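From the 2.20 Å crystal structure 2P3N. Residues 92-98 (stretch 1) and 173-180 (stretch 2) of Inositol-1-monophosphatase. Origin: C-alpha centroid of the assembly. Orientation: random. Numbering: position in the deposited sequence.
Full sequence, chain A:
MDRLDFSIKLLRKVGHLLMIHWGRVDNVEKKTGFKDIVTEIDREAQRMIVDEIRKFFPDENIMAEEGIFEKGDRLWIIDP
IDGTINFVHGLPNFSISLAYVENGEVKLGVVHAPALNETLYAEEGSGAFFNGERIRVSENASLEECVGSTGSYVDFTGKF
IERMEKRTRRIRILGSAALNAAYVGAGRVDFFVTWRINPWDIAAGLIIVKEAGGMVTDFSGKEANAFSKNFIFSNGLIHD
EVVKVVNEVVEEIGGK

Stretch 1 (92-98) PNFSISL
Stretch 2, residues 173-180: ILGSAALN

Stretch 1 runs as a loop through Pro92 to Phe94 and enters a β-strand at Ser95; stretch 2 is loop or turn through Ser176, then starts a helix at Ala177. The two segments lie far apart in sequence and bury 344 Å² between them, with nearest CA pairs Asn93–Gly175 (5.9 Å), Phe94–Ser176 (5.4 Å), Ser95–Leu179 (6.6 Å) and Ser97–Ala178 (6.7 Å). Within stretch 1, Phe94 N donates to Pro92 O at 2.9 Å, closing a tight turn around Asn93 (phi/psi -82/70). Strand alternation then sends the CB of Ser95 and Ser97 toward stretch 2 and that of Ile96 away; Phe94 (chi1 67°, p) also turns its CB away.

Ile173 (phi/psi -136/90; chi1 m, chi2 t) makes no contact. Leu174 (phi/psi -87/-42; chi1 -44°, m; chi2 71°, p) points its CB toward stretch 1, where Leu174 CB packs 3.5 Å from Asn93 ND2. Asn93 (chi1 -70°, m; chi2 78°) has the most area covered in the contact, 99 Å². Gly175 adopts phi/psi 128/-14, a conformation in which a CB would jam against the carbonyl oxygen of Leu174; an ideal CB would also lie 3.7 Å from Asn93 O. Gly175 C lies 3.9 Å from Asn93 O.

Ser176 (phi/psi -123/113; chi1 -169°, t) occupies the N-cap position, and its CB points toward stretch 1. Ser176 CB sits 3.5 Å from Asn93 O, while Ser176 OG meets Ser95 OG at 2.9 Å in the sole hydrogen bond between the stretches; either hydroxyl could donate. Ser95 reaches this position with chi1 52° (p) from an extended backbone (phi/psi -153/174). Ser176 OG also bonds elsewhere in the structure.

Ala177 (phi/psi -55/-62) opens the helix with its CB sideways and no contact. The next residue, Ala178 (phi/psi -52/-49), turns its methyl toward the strand: Ala178 CB lies 3.9 Å from Ser97 OG and 4.1 Å from Ser95 OG, so one small side chain touches two successive inward-facing serines. Ser97 has chi1 -161° (t). Leu179 (phi/psi -65/-32; chi1 -169°, t; chi2 54°, p) packs its CB 4.0 Å from Ser95 OG and extends CD2 to 4.1 Å from Asn93 ND2. Asn180 (phi/psi -74/-33; chi1 -78°, m) remains out of contact, its backbone N donating to Ser176 O at 2.8 Å and weakly to Ala177 O at 3.0 Å.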

ATOM      1  N   PRO A  92      -4.045  -5.073 -12.146  1.00 34.95           N
ATOM      2  CA  PRO A  92      -4.293  -3.860 -11.352  1.00 31.91           C
ATOM      3  C   PRO A  92      -4.743  -2.594 -12.079  1.00 31.80           C
ATOM      4  O   PRO A  92      -5.193  -1.643 -11.433  1.00 30.33           O
ATOM      5  CB  PRO A  92      -2.974  -3.665 -10.604  1.00 34.56           C
ATOM      6  CG  PRO A  92      -1.955  -4.276 -11.546  1.00 34.52           C
ATOM      7  CD  PRO A  92      -2.645  -5.523 -12.014  1.00 29.16           C
ATOM      8  N   ASN A  93      -4.649  -2.576 -13.408  1.00 35.04           N
ATOM      9  CA  ASN A  93      -5.041  -1.378 -14.158  1.00 33.66           C
ATOM     10  C   ASN A  93      -6.526  -1.200 -14.444  1.00 28.97           C
ATOM     11  O   ASN A  93      -6.981  -1.311 -15.583  1.00 29.27           O
ATOM     12  CB  ASN A  93      -4.252  -1.262 -15.470  1.00 35.67           C
ATOM     13  CG  ASN A  93      -2.789  -0.939 -15.237  1.00 35.87           C
ATOM     14  OD1 ASN A  93      -1.999  -1.810 -14.874  1.00 41.31           O
ATOM     15  ND2 ASN A  93      -2.427   0.317 -15.426  1.00 38.99           N
ATOM     16  N   PHE A  94      -7.277  -0.922 -13.391  1.00 28.62           N
ATOM     17  CA  PHE A  94      -8.698  -0.661 -13.524  1.00 28.87           C
ATOM     18  C   PHE A  94      -8.986   0.473 -12.547  1.00 31.41           C
ATOM     19  O   PHE A  94      -8.229   0.679 -11.594  1.00 32.52           O
ATOM     20  CB  PHE A  94      -9.524  -1.918 -13.216  1.00 21.19           C
ATOM     21  CG  PHE A  94      -9.461  -2.364 -11.794  1.00 20.69           C
ATOM     22  CD1 PHE A  94     -10.389  -1.900 -10.865  1.00 21.37           C
ATOM     23  CD2 PHE A  94      -8.488  -3.261 -11.379  1.00 15.75           C
ATOM     24  CE1 PHE A  94     -10.350  -2.327  -9.543  1.00 20.26           C
ATOM     25  CE2 PHE A  94      -8.441  -3.697 -10.045  1.00 17.75           C
ATOM     26  CZ  PHE A  94      -9.376  -3.226  -9.130  1.00 18.48           C
ATOM     27  N   SER A  95     -10.053   1.225 -12.795  1.00 31.07           N
ATOM     28  CA  SER A  95     -10.395   2.346 -11.939  1.00 26.59           C
ATOM     29  C   SER A  95     -11.881   2.667 -11.937  1.00 28.51           C
ATOM     30  O   SER A  95     -12.667   2.069 -12.678  1.00 28.96           O
ATOM     31  CB  SER A  95      -9.616   3.579 -12.391  1.00 29.39           C
ATOM     32  OG  SER A  95      -9.786   3.807 -13.779  1.00 31.07           O
ATOM     33  N   ILE A  96     -12.253   3.606 -11.071  1.00 27.30           N
ATOM     34  CA  ILE A  96     -13.625   4.077 -10.955  1.00 30.38           C
ATOM     35  C   ILE A  96     -13.554   5.533 -11.363  1.00 28.80           C
ATOM     36  O   ILE A  96     -12.685   6.265 -10.910  1.00 30.91           O
ATOM     37  CB  ILE A  96     -14.155   4.031  -9.514  1.00 24.45           C
ATOM     38  CG1 ILE A  96     -13.926   2.652  -8.891  1.00 21.33           C
ATOM     39  CG2 ILE A  96     -15.639   4.329  -9.515  1.00 29.19           C
ATOM     40  CD1 ILE A  96     -14.473   2.560  -7.451  1.00 19.43           C
ATOM     41  N   SER A  97     -14.465   5.969 -12.213  1.00 32.36           N
ATOM     42  CA  SER A  97     -14.413   7.349 -12.646  1.00 32.50           C
ATOM     43  C   SER A  97     -15.706   8.107 -12.357  1.00 34.25           C
ATOM     44  O   SER A  97     -16.810   7.575 -12.518  1.00 30.18           O
ATOM     45  CB  SER A  97     -14.077   7.400 -14.134  1.00 30.49           C
ATOM     46  OG  SER A  97     -13.601   8.680 -14.498  1.00 46.41           O
ATOM     47  N   LEU A  98     -15.544   9.350 -11.902  1.00 35.12           N
ATOM     48  CA  LEU A  98     -16.666  10.228 -11.580  1.00 38.26           C
ATOM     49  C   LEU A  98     -16.396  11.660 -12.019  1.00 37.94           C
ATOM     50  O   LEU A  98     -15.521  12.327 -11.468  1.00 38.68           O
ATOM     51  CB  LEU A  98     -16.949  10.233 -10.069  1.00 29.47           C
ATOM     52  CG  LEU A  98     -18.198  11.032  -9.672  1.00 24.24           C
ATOM     53  CD1 LEU A  98     -19.433  10.386 -10.314  1.00 33.27           C
ATOM     54  CD2 LEU A  98     -18.362  11.055  -8.163  1.00 24.67           C
ATOM     55  N   ILE A 173      -0.151   0.110 -23.529  1.00 39.61           N
ATOM     56  CA  ILE A 173      -1.537  -0.347 -23.604  1.00 39.16           C
ATOM     57  C   ILE A 173      -1.773  -1.015 -22.248  1.00 40.48           C
ATOM     58  O   ILE A 173      -1.548  -2.221 -22.093  1.00 39.10           O
ATOM     59  CB  ILE A 173      -1.718  -1.388 -24.711  1.00 36.27           C
ATOM     60  CG1 ILE A 173      -1.428  -0.751 -26.066  1.00 35.55           C
ATOM     61  CG2 ILE A 173      -3.124  -1.950 -24.661  1.00 38.40           C
ATOM     62  CD1 ILE A 173      -1.562  -1.705 -27.223  1.00 45.56           C
ATOM     63  N   LEU A 174      -2.223  -0.216 -21.280  1.00 41.17           N
ATOM     64  CA  LEU A 174      -2.433  -0.671 -19.908  1.00 43.71           C
ATOM     65  C   LEU A 174      -3.779  -1.291 -19.616  1.00 45.71           C
ATOM     66  O   LEU A 174      -3.851  -2.275 -18.886  1.00 46.96           O
ATOM     67  CB  LEU A 174      -2.210   0.486 -18.942  1.00 50.06           C
ATOM     68  CG  LEU A 174      -0.999   1.382 -19.196  1.00 54.38           C
ATOM     69  CD1 LEU A 174      -1.241   2.227 -20.449  1.00 57.80           C
ATOM     70  CD2 LEU A 174      -0.785   2.288 -17.993  1.00 60.44           C
ATOM     71  N   GLY A 175      -4.848  -0.699 -20.143  1.00 46.70           N
ATOM     72  CA  GLY A 175      -6.162  -1.273 -19.919  1.00 47.37           C
ATOM     73  C   GLY A 175      -7.246  -0.371 -19.378  1.00 48.70           C
ATOM     74  O   GLY A 175      -8.421  -0.738 -19.424  1.00 53.68           O
ATOM     75  N   SER A 176      -6.873   0.802 -18.876  1.00 46.02           N
ATOM     76  CA  SER A 176      -7.861   1.718 -18.323  1.00 44.60           C
ATOM     77  C   SER A 176      -7.840   3.081 -18.999  1.00 42.43           C
ATOM     78  O   SER A 176      -6.882   3.839 -18.874  1.00 42.84           O
ATOM     79  CB  SER A 176      -7.640   1.883 -16.813  1.00 41.37           C
ATOM     80  OG  SER A 176      -8.726   2.570 -16.204  1.00 33.96           O
ATOM     81  N   ALA A 177      -8.915   3.381 -19.714  1.00 43.72           N
ATOM     82  CA  ALA A 177      -9.052   4.650 -20.411  1.00 46.01           C
ATOM     83  C   ALA A 177      -8.880   5.830 -19.449  1.00 44.76           C
ATOM     84  O   ALA A 177      -7.974   6.656 -19.599  1.00 42.59           O
ATOM     85  CB  ALA A 177     -10.420   4.717 -21.073  1.00 47.38           C
ATOM     86  N   ALA A 178      -9.767   5.903 -18.463  1.00 42.94           N
ATOM     87  CA  ALA A 178      -9.724   6.974 -17.479  1.00 39.80           C
ATOM     88  C   ALA A 178      -8.332   7.095 -16.843  1.00 37.76           C
ATOM     89  O   ALA A 178      -7.769   8.185 -16.759  1.00 35.51           O
ATOM     90  CB  ALA A 178     -10.782   6.728 -16.405  1.00 31.43           C
ATOM     91  N   LEU A 179      -7.777   5.972 -16.404  1.00 36.56           N
ATOM     92  CA  LEU A 179      -6.467   5.976 -15.774  1.00 37.13           C
ATOM     93  C   LEU A 179      -5.349   6.388 -16.732  1.00 40.70           C
ATOM     94  O   LEU A 179      -4.369   6.994 -16.310  1.00 42.74           O
ATOM     95  CB  LEU A 179      -6.170   4.600 -15.180  1.00 30.00           C
ATOM     96  CG  LEU A 179      -4.953   4.492 -14.256  1.00 31.96           C
ATOM     97  CD1 LEU A 179      -5.044   5.515 -13.121  1.00 25.70           C
ATOM     98  CD2 LEU A 179      -4.889   3.081 -13.701  1.00 28.92           C
ATOM     99  N   ASN A 180      -5.490   6.073 -18.016  1.00 40.55           N
ATOM    100  CA  ASN A 180      -4.459   6.432 -18.986  1.00 42.61           C
ATOM    101  C   ASN A 180      -4.472   7.908 -19.300  1.00 44.81           C
ATOM    102  O   ASN A 180      -3.428   8.494 -19.566  1.00 45.88           O
ATOM    103  CB  ASN A 180      -4.627   5.643 -20.285  1.00 47.21           C
ATOM    104  CG  ASN A 180      -4.111   4.221 -20.174  1.00 52.42           C
ATOM    105  OD1 ASN A 180      -4.245   3.423 -21.105  1.00 61.41           O
ATOM    106  ND2 ASN A 180      -3.510   3.896 -19.033  1.00 57.24           N
TER